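Local coordinates for protein threonine phosphate decarboxylase-like enzyme (Sulfurospirillum multivorans, PDB 6OUX) that catalyses the pyridoxal phosphate-dependent decarboxylation of L-serine O-phosphate to ethanolamine O-phosphate, a precursor in norcobamide biosynthesis, at residues R204-E209 / N235-K240; Q122-M127 / T173-N178. All blocks are in the same frame, centred on the assembly; numbering follows the deposited sequence.

Contact 1. Residues R204-E209 / N235-K240; sequences RIIIDE and NVIIVK
Strands 204-208 and 236-240 run parallel, 21° apart in direction, and five backbone hydrogen bonds join them along their whole length. The first, from I205 N to N235 O, spans 2.8 Å with its donor in the carbonyl plane. I205 O then accepts from I237 N, and I207 O from V239 N; both donors stand above the carbonyl plane, yet both bonds are nearly straight at the hydrogen. I237 O takes I207 N at 2.7 Å, close to the C=O axis. The series ends where E209 N reaches V239 O at 2.9 Å, the most bent of the five (146° at the hydrogen). Along its other edge 204-208 bonds to segment 173-178: R204 pairs with V174, I206 with V174 and L176, D208 with L176 and N178.

Polar side chains find partners beyond the pair. R204 NE bonds to T173 OG1, and its NH2 forms a salt bridge with D172. N235 ND2 donates to V202 O while lying only 3.3 Å from I205 CD1. E209 CG takes the crowded position between backbone N and carbonyl carbon (chi1 62°), which swings the carboxylate across the neighbouring strand. There E209 OE2 rests 3.4 Å from K240 CD and E209 OE1 bonds to S226 OG; K240 NZ stays 5.7 Å from E209 OE2 and forms its salt bridge with D245.

I207 and I238 lie side by side, CB to CD1 4.0 Å, on the face covered by helix 189-198. On the opposite face, I206 CG2 meets V239 CG2 at 4.0 Å, and D208, its OD1 held by S210 OG, touches helix 108-116. The beta-alpha-beta unit of strand 204-208, helix 227-232 and strand 236-241 belongs to a mixed, helix-flanked seven-stranded sheet, as in fold-type I pyridoxal phosphate enzymes, where an aspartate placed like D208 typically meets the pyridine nitrogen.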
# COMPACT_ATOMS: atom_id res chain seq x y z
N ARG A 204 -11.12 -23.59 4.29
CA ARG A 204 -10.74 -22.47 3.42
C ARG A 204 -10.04 -23.00 2.20
O ARG A 204 -8.98 -23.63 2.35
CB ARG A 204 -9.80 -21.49 4.17
CG ARG A 204 -10.50 -20.61 5.24
CD ARG A 204 -9.47 -19.97 6.14
NE ARG A 204 -8.90 -20.99 6.98
CZ ARG A 204 -9.51 -21.45 8.10
NH1 ARG A 204 -10.68 -20.96 8.50
NH2 ARG A 204 -8.94 -22.41 8.81
N ILE A 205 -10.60 -22.73 1.02
CA ILE A 205 -9.97 -23.06 -0.22
C ILE A 205 -9.76 -21.72 -0.94
O ILE A 205 -10.75 -21.11 -1.42
CB ILE A 205 -10.83 -24.03 -1.10
CG1 ILE A 205 -11.03 -25.35 -0.33
CG2 ILE A 205 -10.12 -24.18 -2.44
CD1 ILE A 205 -11.86 -26.36 -1.07
N ILE A 206 -8.51 -21.29 -0.93
CA ILE A 206 -8.07 -20.02 -1.47
C ILE A 206 -7.66 -20.24 -2.88
O ILE A 206 -6.82 -21.11 -3.16
CB ILE A 206 -6.86 -19.45 -0.72
CG1 ILE A 206 -7.28 -19.07 0.70
CG2 ILE A 206 -6.31 -18.26 -1.49
CD1 ILE A 206 -6.13 -18.97 1.65
N ILE A 207 -8.28 -19.51 -3.80
CA ILE A 207 -7.97 -19.67 -5.22
C ILE A 207 -7.50 -18.34 -5.74
O ILE A 207 -8.30 -17.37 -5.84
CB ILE A 207 -9.20 -20.13 -6.05
CG1 ILE A 207 -9.82 -21.40 -5.46
CG2 ILE A 207 -8.78 -20.33 -7.48
CD1 ILE A 207 -11.12 -21.90 -6.07
N ASP A 208 -6.23 -18.29 -6.12
CA ASP A 208 -5.61 -17.13 -6.79
C ASP A 208 -5.82 -17.23 -8.31
O ASP A 208 -5.14 -18.02 -9.02
CB ASP A 208 -4.15 -16.99 -6.41
CG ASP A 208 -3.48 -15.79 -7.04
OD1 ASP A 208 -4.09 -15.00 -7.79
OD2 ASP A 208 -2.28 -15.65 -6.77
N GLU A 209 -6.78 -16.45 -8.80
CA GLU A 209 -7.04 -16.44 -10.24
C GLU A 209 -6.45 -15.24 -10.94
O GLU A 209 -7.03 -14.73 -11.92
CB GLU A 209 -8.57 -16.49 -10.49
CG GLU A 209 -9.31 -15.28 -9.92
CD GLU A 209 -10.69 -15.11 -10.52
OE1 GLU A 209 -11.16 -16.06 -11.25
OE2 GLU A 209 -11.32 -14.06 -10.20
N ASN A 235 -16.89 -22.53 1.19
CA ASN A 235 -15.53 -22.53 1.70
C ASN A 235 -14.51 -21.86 0.75
O ASN A 235 -13.32 -21.88 1.05
CB ASN A 235 -15.03 -23.94 2.04
CG ASN A 235 -14.95 -24.83 0.86
OD1 ASN A 235 -15.53 -24.54 -0.21
ND2 ASN A 235 -14.38 -26.00 1.07
N VAL A 236 -14.96 -21.33 -0.38
CA VAL A 236 -14.06 -20.70 -1.32
C VAL A 236 -13.76 -19.23 -0.99
O VAL A 236 -14.67 -18.41 -0.75
CB VAL A 236 -14.57 -20.89 -2.75
CG1 VAL A 236 -13.86 -19.99 -3.78
CG2 VAL A 236 -14.38 -22.36 -3.12
N ILE A 237 -12.48 -18.91 -1.14
CA ILE A 237 -11.98 -17.55 -1.18
C ILE A 237 -11.28 -17.32 -2.51
O ILE A 237 -10.39 -18.11 -2.89
CB ILE A 237 -11.01 -17.29 -0.04
CG1 ILE A 237 -11.76 -17.33 1.29
CG2 ILE A 237 -10.35 -15.93 -0.17
CD1 ILE A 237 -10.90 -17.54 2.50
N ILE A 238 -11.75 -16.31 -3.23
CA ILE A 238 -11.13 -15.95 -4.50
C ILE A 238 -10.20 -14.79 -4.27
O ILE A 238 -10.55 -13.79 -3.63
CB ILE A 238 -12.19 -15.55 -5.57
CG1 ILE A 238 -13.18 -16.69 -5.81
CG2 ILE A 238 -11.53 -15.12 -6.88
CD1 ILE A 238 -12.57 -17.99 -6.34
N VAL A 239 -8.99 -14.88 -4.82
CA VAL A 239 -8.09 -13.75 -4.76
C VAL A 239 -7.60 -13.42 -6.17
O VAL A 239 -7.33 -14.33 -6.94
CB VAL A 239 -6.84 -14.09 -3.87
CG1 VAL A 239 -5.95 -12.90 -3.81
CG2 VAL A 239 -7.21 -14.46 -2.47
N LYS A 240 -7.44 -12.13 -6.48
CA LYS A 240 -7.10 -11.72 -7.86
C LYS A 240 -6.38 -10.37 -7.86
O LYS A 240 -6.86 -9.40 -7.29
CB LYS A 240 -8.36 -11.67 -8.75
CG LYS A 240 -8.06 -11.28 -10.17
CD LYS A 240 -9.12 -11.66 -11.18
CE LYS A 240 -8.63 -11.33 -12.58
NZ LYS A 240 -8.40 -9.87 -12.64

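Contact 2. Residues Q122-M127 / T173-N178; sequences QKVALM and TVVLIN
The central sheet of the aminotransferase-like large domain brings strands 123-127 and 173-177 together as parallel neighbours, although strand 143-148 and helix 159-169 intervene in sequence. T173 N donates to K123 O at a rather long 3.3 Å. A125 N reaches T173 O at 3.0 Å. The third bond, V175 N to A125 O at 3.1 Å, runs nearly along the C=O axis. V124 CG2 also comes within 3.4 Å of T173 O; V124 holds that branch anti to its backbone N.

Beyond V175 the direct bonding gives way to water. One water donates to both A125 O and V175 O; a second donates to V175 O and accepts from M127 N. V175 O is thus gripped by two water protons, and A125 O by one water and an amide.

Side chains pack on both faces of the pair. L126 CD2 lies 3.7 Å from V175 CG2, the two chains pointing the same way. A125 CB meets V174 CG2 on the face covered by helix 159-169. M127, bent at its last torsion (chi3 -65°), lays CE 3.7 Å from I177 N and near L176. I177 N, buried with no partner in the model beside M127 CE, would carry some desolvation cost, whereas V175 O and M127 N are served by water.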
# COMPACT_ATOMS: atom_id res chain seq x y z
N GLN A 122 -3.66 -23.46 10.79
CA GLN A 122 -2.72 -24.33 11.50
C GLN A 122 -2.15 -25.49 10.67
O GLN A 122 -1.14 -26.09 11.03
CB GLN A 122 -3.43 -24.95 12.71
CG GLN A 122 -3.77 -23.94 13.78
CD GLN A 122 -2.53 -23.25 14.34
OE1 GLN A 122 -2.53 -22.03 14.56
NE2 GLN A 122 -1.46 -24.02 14.59
N LYS A 123 -2.79 -25.83 9.56
CA LYS A 123 -2.15 -26.70 8.60
C LYS A 123 -2.60 -26.22 7.25
O LYS A 123 -3.79 -26.10 7.04
CB LYS A 123 -2.53 -28.12 8.81
CG LYS A 123 -1.86 -29.13 7.96
CD LYS A 123 -2.13 -30.54 8.52
CE LYS A 123 -1.26 -31.54 7.82
NZ LYS A 123 -1.54 -32.95 8.21
N VAL A 124 -1.65 -25.99 6.35
CA VAL A 124 -1.93 -25.50 4.97
C VAL A 124 -1.26 -26.40 3.92
O VAL A 124 -0.13 -26.89 4.13
CB VAL A 124 -1.49 -24.04 4.84
CG1 VAL A 124 -0.02 -23.89 5.10
CG2 VAL A 124 -1.93 -23.44 3.48
N ALA A 125 -2.02 -26.72 2.88
CA ALA A 125 -1.52 -27.49 1.74
C ALA A 125 -1.24 -26.52 0.58
O ALA A 125 -2.15 -25.75 0.15
CB ALA A 125 -2.48 -28.57 1.31
N LEU A 126 0.01 -26.53 0.14
CA LEU A 126 0.48 -25.77 -1.05
C LEU A 126 0.93 -26.72 -2.12
O LEU A 126 1.33 -27.87 -1.84
CB LEU A 126 1.66 -24.88 -0.69
CG LEU A 126 1.53 -23.95 0.51
CD1 LEU A 126 2.86 -23.21 0.70
CD2 LEU A 126 0.42 -22.96 0.25
N MET A 127 0.90 -26.27 -3.37
CA MET A 127 1.50 -27.07 -4.45
C MET A 127 2.93 -26.61 -4.67
O MET A 127 3.30 -25.48 -4.37
CB MET A 127 0.69 -26.93 -5.74
CG MET A 127 -0.74 -27.51 -5.71
SD MET A 127 -1.52 -26.99 -7.28
CE MET A 127 -1.60 -25.15 -7.19
N THR A 173 -6.57 -25.26 5.51
CA THR A 173 -6.48 -24.21 4.45
C THR A 173 -5.70 -24.80 3.28
O THR A 173 -4.68 -25.51 3.47
CB THR A 173 -5.76 -22.97 4.98
OG1 THR A 173 -6.40 -22.51 6.18
CG2 THR A 173 -5.73 -21.78 3.93
N VAL A 174 -6.22 -24.59 2.09
CA VAL A 174 -5.51 -24.94 0.87
C VAL A 174 -5.32 -23.66 -0.00
O VAL A 174 -6.17 -22.76 0.05
CB VAL A 174 -6.38 -25.98 0.17
CG1 VAL A 174 -6.20 -26.05 -1.29
CG2 VAL A 174 -6.27 -27.34 0.90
N VAL A 175 -4.19 -23.58 -0.71
CA VAL A 175 -3.94 -22.50 -1.75
C VAL A 175 -3.77 -23.12 -3.14
O VAL A 175 -2.94 -23.98 -3.33
CB VAL A 175 -2.71 -21.68 -1.45
CG1 VAL A 175 -2.52 -20.53 -2.47
CG2 VAL A 175 -2.75 -21.14 -0.04
N LEU A 176 -4.66 -22.73 -4.08
CA LEU A 176 -4.57 -23.13 -5.46
C LEU A 176 -4.35 -21.84 -6.28
O LEU A 176 -4.91 -20.76 -6.00
CB LEU A 176 -5.83 -23.85 -5.94
CG LEU A 176 -6.26 -25.13 -5.19
CD1 LEU A 176 -7.59 -25.69 -5.68
CD2 LEU A 176 -5.20 -26.21 -5.36
N ILE A 177 -3.44 -21.91 -7.22
CA ILE A 177 -3.16 -20.81 -8.12
C ILE A 177 -3.64 -21.27 -9.52
O ILE A 177 -3.11 -22.26 -10.03
CB ILE A 177 -1.70 -20.48 -8.17
CG1 ILE A 177 -1.06 -20.44 -6.78
CG2 ILE A 177 -1.46 -19.14 -8.94
CD1 ILE A 177 -1.59 -19.41 -5.84
N ASN A 178 -4.60 -20.61 -10.12
CA ASN A 178 -5.21 -21.15 -11.34
C ASN A 178 -5.57 -19.99 -12.29
O ASN A 178 -6.46 -19.21 -11.98
CB ASN A 178 -6.43 -21.99 -11.02
CG ASN A 178 -6.87 -22.82 -12.17
OD1 ASN A 178 -6.04 -23.45 -12.85
ND2 ASN A 178 -8.15 -22.80 -12.45
O HOH W 1 -2.73 -26.53 -2.45
O HOH W 2 -0.07 -23.61 -3.89

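In the fold
Contacts 1 and 2 are successive parts of one sheet, their centres about 10 Å apart, because strands 173-177 and 204-208 are neighbours. Probable hydrogen bonds join them: D208 N to L176 O at 2.8 Å and I206 O to L176 N at 2.9 Å. D208 CB also packs on I177 CD1 at 3.6 Å. These two residues bring both contacts to the substrate site: the side chain of N181, assigned to O-phospho-L-serine binding, is about 4 Å from that of I177 and about 6 Å from that of D208. D208 is placed consistently with the aspartate that faces the cofactor's pyridine nitrogen in fold-type I enzymes.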